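Local coordinates for beta-N-acetylglucosaminidase-like protein Glycoside hydrolase family 20 (Flavobacterium johnsoniae, PDB 6YHH) that probably hydrolyses terminal N-acetylglucosamine residues from chitin-derived oligosaccharides, acting as a chitobiase of glycoside hydrolase family 20, at residues D38-G43 with G112-L117; E90-S95 with R143-G148. One frame throughout, in Å; residues are numbered along the deposited sequence.

Contact 1: residues D38-G43 with G112-L117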
loop_
_atom_site.group_PDB
_atom_site.type_symbol
_atom_site.label_atom_id
_atom_site.label_comp_id
_atom_site.label_asym_id
_atom_site.label_seq_id
_atom_site.Cartn_x
_atom_site.Cartn_y
_atom_site.Cartn_z
ATOM N N ASP A 38 -8.584 -29.300 -5.791
ATOM C CA ASP A 38 -9.143 -28.608 -4.660
ATOM C C ASP A 38 -9.706 -27.302 -5.145
ATOM O O ASP A 38 -9.203 -26.742 -6.121
ATOM C CB ASP A 38 -8.073 -28.384 -3.537
ATOM C CG ASP A 38 -8.627 -27.714 -2.344
ATOM O OD1 ASP A 38 -9.114 -28.402 -1.392
ATOM O OD2 ASP A 38 -8.617 -26.424 -2.307
ATOM N N SER A 39 -10.755 -26.789 -4.483
ATOM C CA SER A 39 -11.375 -25.520 -4.892
ATOM C C SER A 39 -10.468 -24.292 -4.872
ATOM O O SER A 39 -10.773 -23.282 -5.503
ATOM C CB SER A 39 -12.607 -25.225 -4.020
ATOM O OG SER A 39 -12.276 -25.157 -2.642
ATOM N N ARG A 40 -9.306 -24.366 -4.226
ATOM C CA ARG A 40 -8.348 -23.232 -4.295
ATOM C C ARG A 40 -7.896 -22.938 -5.690
ATOM O O ARG A 40 -7.431 -21.842 -6.019
ATOM C CB ARG A 40 -7.138 -23.517 -3.402
ATOM C CG ARG A 40 -6.177 -24.611 -3.881
ATOM C CD ARG A 40 -4.910 -24.803 -3.016
ATOM N NE ARG A 40 -5.246 -25.142 -1.623
ATOM C CZ ARG A 40 -5.492 -26.354 -1.157
ATOM N NH1 ARG A 40 -5.376 -27.409 -1.989
ATOM N NH2 ARG A 40 -5.895 -26.515 0.080
ATOM N N ILE A 41 -8.122 -23.897 -6.603
ATOM C CA ILE A 41 -7.720 -23.642 -7.980
ATOM C C ILE A 41 -8.518 -22.469 -8.593
ATOM O O ILE A 41 -8.000 -21.771 -9.497
ATOM C CB ILE A 41 -7.841 -24.950 -8.859
ATOM C CG1 ILE A 41 -7.208 -24.802 -10.220
ATOM C CG2 ILE A 41 -9.323 -25.258 -9.069
ATOM C CD1 ILE A 41 -5.705 -24.586 -10.254
ATOM N N PHE A 42 -9.760 -22.252 -8.166
ATOM C CA PHE A 42 -10.647 -21.267 -8.835
ATOM C C PHE A 42 -10.162 -19.819 -8.661
ATOM O O PHE A 42 -10.012 -19.087 -9.610
ATOM C CB PHE A 42 -12.101 -21.459 -8.425
ATOM C CG PHE A 42 -12.625 -22.837 -8.813
ATOM C CD1 PHE A 42 -12.573 -23.273 -10.133
ATOM C CD2 PHE A 42 -13.064 -23.693 -7.822
ATOM C CE1 PHE A 42 -13.038 -24.571 -10.471
ATOM C CE2 PHE A 42 -13.534 -24.968 -8.157
ATOM C CZ PHE A 42 -13.490 -25.383 -9.453
ATOM N N GLY A 43 -9.848 -19.483 -7.426
ATOM C CA GLY A 43 -9.343 -18.114 -7.186
ATOM C C GLY A 43 -7.989 -17.983 -7.858
ATOM O O GLY A 43 -7.655 -16.882 -8.378
ATOM N N GLY A 112 0.571 -28.020 -7.834
ATOM C CA GLY A 112 1.393 -27.901 -9.017
ATOM C C GLY A 112 0.821 -26.996 -10.083
ATOM O O GLY A 112 1.538 -26.240 -10.732
ATOM N N ALA A 113 -0.488 -27.035 -10.284
ATOM C CA ALA A 113 -1.092 -26.132 -11.278
ATOM C C ALA A 113 -0.945 -24.653 -10.908
ATOM O O ALA A 113 -0.697 -23.842 -11.767
ATOM C CB ALA A 113 -2.525 -26.454 -11.523
ATOM N N LEU A 114 -1.121 -24.339 -9.620
ATOM C CA LEU A 114 -0.896 -22.962 -9.155
ATOM C C LEU A 114 0.527 -22.514 -9.475
ATOM O O LEU A 114 0.766 -21.414 -9.914
ATOM C CB LEU A 114 -1.181 -22.811 -7.679
ATOM C CG LEU A 114 -2.642 -22.920 -7.308
ATOM C CD1 LEU A 114 -2.795 -22.862 -5.823
ATOM C CD2 LEU A 114 -3.498 -21.865 -7.980
ATOM N N HIS A 115 1.495 -23.389 -9.263
ATOM C CA HIS A 115 2.857 -23.080 -9.599
ATOM C C HIS A 115 3.005 -22.854 -11.096
ATOM O O HIS A 115 3.723 -21.946 -11.593
ATOM C CB HIS A 115 3.835 -24.216 -9.157
ATOM C CG HIS A 115 3.924 -24.449 -7.677
ATOM N ND1 HIS A 115 3.856 -23.431 -6.720
ATOM C CD2 HIS A 115 4.113 -25.594 -6.987
ATOM C CE1 HIS A 115 3.995 -23.957 -5.513
ATOM N NE2 HIS A 115 4.180 -25.273 -5.656
ATOM N N GLY A 116 2.376 -23.728 -11.879
ATOM C CA GLY A 116 2.518 -23.594 -13.324
ATOM C C GLY A 116 1.972 -22.327 -13.871
ATOM O O GLY A 116 2.478 -21.814 -14.881
ATOM N N LEU A 117 0.911 -21.794 -13.231
ATOM C CA LEU A 117 0.413 -20.513 -13.664
ATOM C C LEU A 117 1.462 -19.389 -13.491
ATOM O O LEU A 117 1.572 -18.480 -14.309
ATOM C CB LEU A 117 -0.844 -20.156 -12.884
ATOM C CG LEU A 117 -2.099 -21.018 -13.136
ATOM C CD1 LEU A 117 -3.140 -20.612 -12.088
ATOM C CD2 LEU A 117 -2.509 -20.882 -14.572
#

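Contact 2: residues E90-S95 with R143-G148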
loop_
_atom_site.group_PDB
_atom_site.type_symbol
_atom_site.label_atom_id
_atom_site.label_comp_id
_atom_site.label_asym_id
_atom_site.label_seq_id
_atom_site.Cartn_x
_atom_site.Cartn_y
_atom_site.Cartn_z
ATOM N N GLU A 90 4.037 -32.709 -0.212
ATOM C CA GLU A 90 3.090 -32.842 -1.276
ATOM C C GLU A 90 3.791 -32.938 -2.603
ATOM O O GLU A 90 4.868 -32.407 -2.815
ATOM C CB GLU A 90 2.180 -31.619 -1.313
ATOM C CG GLU A 90 1.194 -31.499 -0.204
ATOM C CD GLU A 90 0.030 -32.451 -0.408
ATOM O OE1 GLU A 90 -0.743 -32.361 -1.453
ATOM O OE2 GLU A 90 -0.040 -33.340 0.471
ATOM N N ASP A 91 3.132 -33.595 -3.546
ATOM C CA ASP A 91 3.580 -33.598 -4.917
ATOM C C ASP A 91 3.192 -32.265 -5.544
ATOM O O ASP A 91 1.981 -31.976 -5.751
ATOM C CB ASP A 91 2.877 -34.759 -5.711
ATOM C CG ASP A 91 3.322 -34.836 -7.113
ATOM O OD1 ASP A 91 3.872 -33.895 -7.662
ATOM O OD2 ASP A 91 3.071 -35.857 -7.814
ATOM N N GLU A 92 4.183 -31.394 -5.749
ATOM C CA GLU A 92 3.966 -30.013 -6.240
ATOM C C GLU A 92 4.409 -29.906 -7.675
ATOM O O GLU A 92 4.587 -28.801 -8.210
ATOM C CB GLU A 92 4.814 -29.022 -5.368
ATOM C CG GLU A 92 4.315 -28.913 -3.964
ATOM C CD GLU A 92 5.179 -27.914 -3.219
ATOM O OE1 GLU A 92 4.947 -26.697 -3.473
ATOM O OE2 GLU A 92 6.116 -28.312 -2.496
ATOM N N SER A 93 4.577 -31.050 -8.322
ATOM C CA SER A 93 5.057 -31.059 -9.714
ATOM C C SER A 93 4.000 -30.602 -10.717
ATOM O O SER A 93 2.808 -30.623 -10.425
ATOM C CB SER A 93 5.474 -32.486 -10.131
ATOM O OG SER A 93 4.412 -33.451 -10.189
ATOM N N TYR A 94 4.441 -30.238 -11.924
ATOM C CA TYR A 94 3.526 -29.877 -12.998
ATOM C C TYR A 94 4.293 -29.954 -14.278
ATOM O O TYR A 94 5.554 -29.935 -14.261
ATOM C CB TYR A 94 2.904 -28.450 -12.836
ATOM C CG TYR A 94 3.951 -27.346 -12.963
ATOM C CD1 TYR A 94 4.749 -26.972 -11.856
ATOM C CD2 TYR A 94 4.235 -26.763 -14.181
ATOM C CE1 TYR A 94 5.760 -26.042 -11.999
ATOM C CE2 TYR A 94 5.241 -25.845 -14.327
ATOM C CZ TYR A 94 6.030 -25.491 -13.274
ATOM O OH TYR A 94 7.088 -24.624 -13.527
ATOM N N SER A 95 3.529 -30.022 -15.392
ATOM C CA SER A 95 4.083 -29.779 -16.724
ATOM C C SER A 95 3.275 -28.679 -17.401
ATOM O O SER A 95 2.092 -28.478 -17.105
ATOM C CB SER A 95 4.081 -31.024 -17.628
ATOM O OG SER A 95 2.762 -31.404 -17.801
ATOM N N ARG A 143 13.081 -28.826 -5.422
ATOM C CA ARG A 143 14.153 -29.521 -4.758
ATOM C C ARG A 143 13.899 -29.798 -3.306
ATOM O O ARG A 143 14.173 -30.936 -2.822
ATOM C CB ARG A 143 15.467 -28.729 -4.928
ATOM C CG ARG A 143 16.699 -29.424 -4.334
ATOM C CD ARG A 143 17.961 -28.579 -4.530
ATOM N NE ARG A 143 19.048 -29.216 -3.798
ATOM C CZ ARG A 143 20.104 -28.540 -3.314
ATOM N NH1 ARG A 143 20.217 -27.230 -3.487
ATOM N NH2 ARG A 143 21.030 -29.141 -2.584
ATOM N N PHE A 144 13.316 -28.837 -2.551
ATOM C CA PHE A 144 13.037 -29.014 -1.129
ATOM C C PHE A 144 11.581 -28.798 -0.906
ATOM O O PHE A 144 10.947 -27.926 -1.596
ATOM C CB PHE A 144 13.809 -27.963 -0.265
ATOM C CG PHE A 144 15.307 -28.127 -0.309
ATOM C CD1 PHE A 144 15.906 -29.150 0.428
ATOM C CD2 PHE A 144 16.130 -27.295 -1.073
ATOM C CE1 PHE A 144 17.297 -29.325 0.363
ATOM C CE2 PHE A 144 17.498 -27.475 -1.102
ATOM C CZ PHE A 144 18.072 -28.490 -0.362
ATOM N N THR A 145 11.073 -29.477 0.098
ATOM C CA THR A 145 9.662 -29.324 0.411
ATOM C C THR A 145 9.262 -28.082 1.281
ATOM O O THR A 145 8.115 -27.668 1.227
ATOM C CB THR A 145 9.081 -30.645 1.062
ATOM O OG1 THR A 145 7.660 -30.677 0.929
ATOM C CG2 THR A 145 9.449 -30.794 2.514
ATOM N N TRP A 146 10.197 -27.558 2.073
ATOM C CA TRP A 146 9.984 -26.416 2.973
ATOM C C TRP A 146 10.694 -25.263 2.351
ATOM O O TRP A 146 11.890 -25.241 2.308
ATOM C CB TRP A 146 10.546 -26.750 4.376
ATOM C CG TRP A 146 10.276 -25.703 5.386
ATOM C CD1 TRP A 146 10.628 -24.357 5.323
ATOM C CD2 TRP A 146 9.584 -25.886 6.617
ATOM N NE1 TRP A 146 10.210 -23.704 6.472
ATOM C CE2 TRP A 146 9.520 -24.592 7.259
ATOM C CE3 TRP A 146 8.963 -26.977 7.214
ATOM C CZ2 TRP A 146 8.969 -24.436 8.503
ATOM C CZ3 TRP A 146 8.353 -26.801 8.445
ATOM C CH2 TRP A 146 8.383 -25.518 9.070
ATOM N N ARG A 147 9.944 -24.326 1.775
ATOM C CA ARG A 147 10.507 -23.181 1.080
ATOM C C ARG A 147 9.801 -21.924 1.632
ATOM O O ARG A 147 8.704 -21.555 1.204
ATOM C CB ARG A 147 10.328 -23.294 -0.425
ATOM C CG ARG A 147 10.820 -24.648 -0.948
ATOM C CD ARG A 147 10.646 -24.788 -2.418
ATOM N NE ARG A 147 9.300 -24.519 -2.890
ATOM C CZ ARG A 147 8.273 -25.352 -2.751
ATOM N NH1 ARG A 147 8.465 -26.592 -2.281
ATOM N NH2 ARG A 147 7.092 -24.986 -3.104
ATOM N N GLY A 148 10.454 -21.324 2.643
ATOM C CA GLY A 148 9.789 -20.405 3.549
ATOM C C GLY A 148 10.306 -18.966 3.654
ATOM O O GLY A 148 11.474 -18.654 3.316
HETATM O O HOH W 1 6.728 -30.751 -1.640
#

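Contact 1: residues D38-G43 with G112-L117
Ala113 is the first residue along 112-117 to touch the other segment: its CB lies 3.9 Å from CD1 of Ile41. Alanine suits this position because its CB points toward 38-43 while also resting on Ile78, Cys80 and Ile105 of the neighbouring sheet, so a short side chain meets Ile41 and the strands together. Ile41 reaches across with its longer branch. CG1 stands anti to the backbone N (chi1 -170°), and the further turn at CG1 (chi2 64°) brings CD1 to Ala113, while CG2 stays behind over one face of the Phe42 ring.

Leu114, one residue on, divides its two methyls between two partners. CD2 approaches the same CD1 of Ile41 at 4.2 Å, and CD1 meets CD of Arg40 at 4.0 Å, the two side chains crossing at about a right angle. The forked end of leucine is well matched to this double task. Here helix 40-56 packs beside helix 110-123 on one side of the mixed sheet of the family 20 domain 2, an alpha/beta layer in which Ile41 also touches Ile33 of strand 31-35.

Arg40 offers Leu114 only its aliphatic part; its charged end is turned to acids. Asp38 OD2 takes the backbone N-H of Arg40 at 2.9 Å, a capping bond at the turn into the helix, and also sits over the centre of the guanidinium face, 3.4 Å from NH1, where it contributes charge without receiving an N-H. NH2 makes a salt bridge to Asp221 and NH1 one to Asp110, NH1 also bonding to Gly84 O, so three carboxylates lie around this buried cation and probably balance its charge.

Contact 2: residues E90-S95 with R143-G148
Glu92 and Arg147 approach from opposite directions and join end-on through two salt-bridge hydrogen bonds. From CB, which points toward 143-148, the glutamate side chain runs outward with CG anti to the carbonyl carbon (chi1 -68°) and CD continuing extended (chi2 -179°), a glutamate's length, enough to bring the carboxylate to the arginine. CD itself comes within 3.5 Å of Arg147 NH2, and the two oxygens then part company. OE1 accepts from NH2 of Arg147 at 2.8 Å and is also hydrogen-bonded by His115 of helix 110-123. OE2 accepts from Arg147 NH1 at 2.9 Å and takes a second hydrogen from a water, which lies 2.7 Å from OE2. Both arginine bonds use the syn sides of the carboxylate, with the two flat groups twisted 35° apart.

The water also donates to the carbonyl O of Glu90 and accepts from OG1 of Thr145, a hydroxyl that can donate to the water while accepting from the backbone N of Tyr89. On the far segment, NH1 of Arg147 gives its other hydrogen to the carbonyl O of Phe144 at 2.9 Å, in the plane of that carbonyl, while NH2 also bonds to Lys174 O. Bonds on both end nitrogens thus fix the rotation of the guanidinium. A leucine in place of Arg147 would probably leave the Glu92 carboxylate without its mate and the Phe144 carbonyl without this donor.

Arg147 lies near the start of strand 146-152 of the catalytic TIM barrel, whereas Glu92 belongs to the loop before strand 94-99 of domain 2. The two buried charges probably balance one another where domain 2 meets the barrel, and the adjacent cation is likely to keep Glu92 ionised.

The centres of contacts 1 and 2 lie 14 Å apart, and helix 110-123 connects them. Its segment 112-117 faces helix 40-56 in contact 1, while His115, on the same turn, reaches OE1 of Glu92 in contact 2 and packs near Arg147; Gly112 and Gly116 lie against Ser93 and Tyr94, where a side chain would probably be crowded. Along the chain the segments alternate: 38-43, 90-95, 112-117, then 143-148. The first three belong to domain 2, and the last enters the catalytic barrel. Contact 1 is thus packing within domain 2 and contact 2 its junction with the barrel, so helix 110-123 packs on helix 40-56 within domain 2 and, through His115, also reaches the junction with the barrel.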